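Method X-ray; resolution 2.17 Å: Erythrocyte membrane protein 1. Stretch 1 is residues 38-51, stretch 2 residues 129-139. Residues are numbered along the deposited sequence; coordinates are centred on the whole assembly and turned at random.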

# COMPACT_ATOMS: atom_id res chain seq x y z
N LYS A 38 4.44 12.83 -26.03
CA LYS A 38 5.75 13.44 -25.80
C LYS A 38 6.39 12.99 -24.49
O LYS A 38 7.55 13.33 -24.24
N LEU A 39 5.67 12.23 -23.66
CA LEU A 39 6.18 11.82 -22.36
C LEU A 39 6.58 10.35 -22.32
O LEU A 39 7.00 9.86 -21.26
N ARG A 40 6.46 9.62 -23.43
CA ARG A 40 6.94 8.25 -23.50
C ARG A 40 8.46 8.24 -23.40
O ARG A 40 9.15 8.86 -24.23
N ALA A 41 8.99 7.55 -22.40
CA ALA A 41 10.41 7.61 -22.07
C ALA A 41 11.10 6.29 -22.35
O ALA A 41 10.47 5.25 -22.53
N ASP A 42 12.43 6.35 -22.39
CA ASP A 42 13.28 5.18 -22.58
C ASP A 42 14.54 5.36 -21.75
O ASP A 42 15.28 6.32 -21.96
N ALA A 43 14.77 4.44 -20.81
CA ALA A 43 15.91 4.56 -19.91
C ALA A 43 17.23 4.60 -20.68
O ALA A 43 18.16 5.30 -20.27
N LYS A 44 17.32 3.86 -21.79
CA LYS A 44 18.56 3.83 -22.56
C LYS A 44 18.91 5.18 -23.17
O LYS A 44 20.08 5.44 -23.44
N GLN A 45 17.92 6.05 -23.39
CA GLN A 45 18.15 7.36 -23.98
C GLN A 45 18.50 8.42 -22.94
O GLN A 45 18.54 9.61 -23.27
N GLY A 46 18.74 8.02 -21.69
CA GLY A 46 19.16 8.94 -20.66
C GLY A 46 20.67 8.94 -20.46
O GLY A 46 21.39 8.07 -20.94
N ILE A 47 21.14 9.95 -19.73
CA ILE A 47 22.55 10.09 -19.38
C ILE A 47 22.68 10.04 -17.87
O ILE A 47 21.97 10.77 -17.16
N TYR A 48 23.57 9.18 -17.38
CA TYR A 48 23.70 8.91 -15.95
C TYR A 48 25.15 9.13 -15.54
O TYR A 48 26.06 8.52 -16.12
N LYS A 49 25.37 10.00 -14.55
CA LYS A 49 26.70 10.33 -14.05
C LYS A 49 27.61 10.84 -15.17
O LYS A 49 28.83 10.65 -15.12
N LYS A 50 27.02 11.48 -16.17
CA LYS A 50 27.73 12.07 -17.30
C LYS A 50 28.59 11.02 -18.02
O LYS A 50 29.81 11.15 -18.15
N ASN A 51 27.92 9.98 -18.50
CA ASN A 51 28.54 8.92 -19.29
C ASN A 51 27.98 9.00 -20.70
O ASN A 51 26.82 8.64 -20.94
N SER A 129 20.86 18.36 -11.15
CA SER A 129 21.61 18.83 -12.30
C SER A 129 21.88 17.69 -13.28
O SER A 129 21.70 17.84 -14.49
N TRP A 130 22.32 16.54 -12.76
CA TRP A 130 22.63 15.41 -13.63
C TRP A 130 21.38 14.90 -14.35
O TRP A 130 21.49 14.34 -15.45
N VAL A 131 20.21 15.10 -13.76
CA VAL A 131 18.98 14.63 -14.39
C VAL A 131 18.53 15.56 -15.51
O VAL A 131 17.99 15.10 -16.53
N THR A 132 18.75 16.87 -15.37
CA THR A 132 18.13 17.85 -16.25
C THR A 132 19.09 18.64 -17.13
O THR A 132 18.64 19.21 -18.13
N GLU A 133 20.38 18.69 -16.80
CA GLU A 133 21.29 19.61 -17.49
C GLU A 133 21.44 19.26 -18.97
O GLU A 133 21.70 20.15 -19.78
N ASP A 134 21.29 17.99 -19.33
CA ASP A 134 21.43 17.57 -20.71
C ASP A 134 20.13 17.65 -21.50
O ASP A 134 20.11 17.26 -22.68
N GLY A 135 19.05 18.15 -20.90
CA GLY A 135 17.79 18.26 -21.60
C GLY A 135 17.07 16.95 -21.84
O GLY A 135 16.12 16.92 -22.63
N LYS A 136 17.48 15.87 -21.18
CA LYS A 136 16.86 14.56 -21.34
C LYS A 136 16.29 14.06 -20.02
O LYS A 136 16.43 12.89 -19.67
N ALA A 137 15.63 14.95 -19.27
CA ALA A 137 15.08 14.58 -17.98
C ALA A 137 13.93 13.58 -18.09
O ALA A 137 13.66 12.87 -17.12
N ILE A 138 13.26 13.52 -19.24
CA ILE A 138 12.20 12.54 -19.43
C ILE A 138 12.76 11.13 -19.35
O ILE A 138 12.16 10.24 -18.72
N HIS A 139 13.92 10.90 -19.95
CA HIS A 139 14.51 9.57 -20.02
C HIS A 139 15.37 9.24 -18.81
O HIS A 139 15.42 8.08 -18.39

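The two stretches lie far apart in sequence, yet together they bury 742 Å² of surface, and His 139 gives the largest share. Stretch 1 is mostly loop with a 3-10 segment at 43-45, while stretch 2 runs from the end of one helix through a turn into the start of another. By CA atoms, the nearest pair is Gly 46 and His 139, with Gly 46 CA 4.7 Å from His 139 CA.

Leu 39 directs its CA-to-CB bond away from stretch 2, but with chi1 m and chi2 t the end of its side chain comes nearer, so that Leu 39 CD2 reaches Ile 138 CD1 at 3.6 Å. Arg 40 points away and offers chiefly its carbonyl: Arg 40 O is 4.1 Å from His 139 CE1. Ile 138 points toward stretch 1 with both chi angles m. It also meets Ala 41, whose CB lies 3.6 Å from Ile 138 CG2 and 3.3 Å from Ile 138 O. Leu 39, Ala 41 and Ile 138 are all buried, making this the apolar end of the contact.

At Asp 42 the contact becomes polar. Its backbone supplies the one hydrogen bond assigned between the stretches, from Asp 42 N to His 139 ND1, at 3.0 Å with an N-H...acceptor angle of 149°. The donor lies near the plane of the imidazole, at its edge, where the lone pair of an accepting ring nitrogen points. The Asp 42 side chain, chi1 t, leads away and serves its own stretch: Lys 44 N donates to Asp 42 OD1 at 3.2 Å, and Gln 45 NE2 makes a weak bond to Asp 42 OD2 at 3.4 Å. Ala 43 and Lys 44 point away.

Gln 45 points toward stretch 2 with chi1 m and chi2 t, and covers the imidazole face. Gln 45 CB sits 3.9 Å from the His 139 ring centroid, 17° off the normal, a CH-pi contact; Gln 45 OE1 is also over a face, 3.3 Å from His 139 CE1. The backbone atom Gln 45 O approaches Lys 136 CD at 3.2 Å. Gly 46 brings its backbone close instead, with Gly 46 N 3.7 Å from His 139 CB; an ideal CB here would clash with Tyr 48 OH at 2.9 Å.

Ile 47 points toward stretch 2, chi1 m and chi2 t, and its tip meets two polar side chains: Ile 47 CD1 lies 3.4 Å from Asp 134 OD2 and 3.9 Å from Lys 136 CE. Tyr 48 starts away, but its end returns, and Tyr 48 OH donates to Ala 43 O at 2.7 Å while lying 3.3 Å from His 139 O.

Trp 130, chi1 m, closes the contact. Lys 49 CA lies over one face of its indole, and Lys 49 CG is 4.1 Å from Trp 130 CZ3. The extended Lys 50 side chain, chi1 m and the rest t, brings Lys 50 CE to 3.4 Å from Trp 130 NE1, an oblique approach.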

# COMPACT_ATOMS: atom_id res chain seq x y z
CB LYS A 38 5.64 14.96 -25.81
CG LYS A 38 5.27 15.55 -27.16
CD LYS A 38 5.33 17.07 -27.12
CE LYS A 38 5.00 17.67 -28.48
NZ LYS A 38 5.14 19.16 -28.49
CB LEU A 39 5.14 12.11 -21.27
CG LEU A 39 4.82 13.59 -21.05
CD1 LEU A 39 3.57 13.77 -20.21
CD2 LEU A 39 5.99 14.31 -20.41
CB ARG A 40 6.47 7.59 -24.80
CG ARG A 40 4.97 7.35 -24.85
CD ARG A 40 4.53 6.73 -26.18
NE ARG A 40 4.52 7.71 -27.27
CZ ARG A 40 5.48 7.83 -28.18
NH1 ARG A 40 6.54 7.04 -28.15
NH2 ARG A 40 5.37 8.75 -29.13
CB ALA A 41 10.60 8.00 -20.60
CB ASP A 42 13.64 4.99 -24.06
CG ASP A 42 14.57 3.81 -24.30
OD1 ASP A 42 14.72 2.96 -23.39
OD2 ASP A 42 15.15 3.73 -25.40
CB ALA A 43 15.91 3.42 -18.90
CB LYS A 44 18.47 2.77 -23.66
CG LYS A 44 18.37 1.35 -23.13
CD LYS A 44 18.33 0.33 -24.26
CE LYS A 44 17.09 0.52 -25.12
NZ LYS A 44 17.02 -0.48 -26.23
CB GLN A 45 16.92 7.81 -24.78
CG GLN A 45 16.58 6.90 -25.95
CD GLN A 45 15.37 7.38 -26.72
OE1 GLN A 45 15.07 8.58 -26.74
NE2 GLN A 45 14.66 6.45 -27.35
CB ILE A 47 23.14 11.40 -19.94
CG1 ILE A 47 23.08 11.40 -21.47
CG2 ILE A 47 24.57 11.58 -19.46
CD1 ILE A 47 23.75 12.59 -22.12
CB TYR A 48 23.25 7.49 -15.61
CG TYR A 48 21.88 7.15 -16.17
CD1 TYR A 48 20.72 7.51 -15.49
CD2 TYR A 48 21.75 6.47 -17.38
CE1 TYR A 48 19.47 7.20 -16.00
CE2 TYR A 48 20.50 6.16 -17.89
CZ TYR A 48 19.36 6.53 -17.20
OH TYR A 48 18.12 6.22 -17.71
CB LYS A 49 27.34 9.13 -13.34
CG LYS A 49 26.54 8.63 -12.15
CD LYS A 49 27.13 7.36 -11.56
CE LYS A 49 26.26 6.85 -10.42
NZ LYS A 49 26.77 5.58 -9.85
CB LYS A 50 28.58 13.27 -16.84
CG LYS A 50 27.76 14.38 -16.21
CD LYS A 50 28.64 15.54 -15.77
CE LYS A 50 27.81 16.66 -15.16
NZ LYS A 50 28.66 17.78 -14.66
CB ASN A 51 28.27 7.55 -18.66
CG ASN A 51 29.03 6.43 -19.37
OD1 ASN A 51 30.13 6.64 -19.88
ND2 ASN A 51 28.43 5.25 -19.40
CB SER A 129 22.92 19.49 -11.86
OG SER A 129 22.66 20.67 -11.11
CB TRP A 130 23.26 14.27 -12.82
CG TRP A 130 24.68 14.54 -12.39
CD1 TRP A 130 25.48 15.58 -12.78
CD2 TRP A 130 25.47 13.74 -11.50
NE1 TRP A 130 26.71 15.48 -12.18
CE2 TRP A 130 26.73 14.36 -11.39
CE3 TRP A 130 25.23 12.57 -10.78
CZ2 TRP A 130 27.75 13.85 -10.59
CZ3 TRP A 130 26.25 12.06 -9.99
CH2 TRP A 130 27.49 12.70 -9.90
CB VAL A 131 17.88 14.46 -13.32
CG1 VAL A 131 16.60 13.91 -13.94
CG2 VAL A 131 18.37 13.56 -12.20
CB THR A 132 17.30 18.86 -15.44
OG1 THR A 132 18.16 19.55 -14.52
CG2 THR A 132 16.20 18.15 -14.66
CB GLU A 133 22.66 19.62 -16.81
CG GLU A 133 23.53 20.81 -17.18
CD GLU A 133 22.99 22.12 -16.66
OE1 GLU A 133 22.28 22.11 -15.63
OE2 GLU A 133 23.26 23.17 -17.28
CB ASP A 134 21.97 16.13 -20.77
CG ASP A 134 23.44 16.05 -20.39
OD1 ASP A 134 24.19 16.98 -20.74
OD2 ASP A 134 23.83 15.07 -19.73
CB LYS A 136 17.85 13.56 -21.93
CG LYS A 136 18.35 13.92 -23.32
CD LYS A 136 18.98 12.72 -24.02
CE LYS A 136 20.48 12.89 -24.20
NZ LYS A 136 20.82 13.96 -25.17
CB ALA A 137 14.60 15.83 -17.23
CB ILE A 138 11.49 12.80 -20.77
CG1 ILE A 138 10.55 14.00 -20.65
CG2 ILE A 138 10.70 11.58 -21.22
CD1 ILE A 138 9.48 13.80 -19.62
CB HIS A 139 15.35 9.44 -21.29
CG HIS A 139 14.61 9.83 -22.54
ND1 HIS A 139 13.69 9.01 -23.15
CD2 HIS A 139 14.66 10.96 -23.28
CE1 HIS A 139 13.21 9.61 -24.22
NE2 HIS A 139 13.77 10.80 -24.32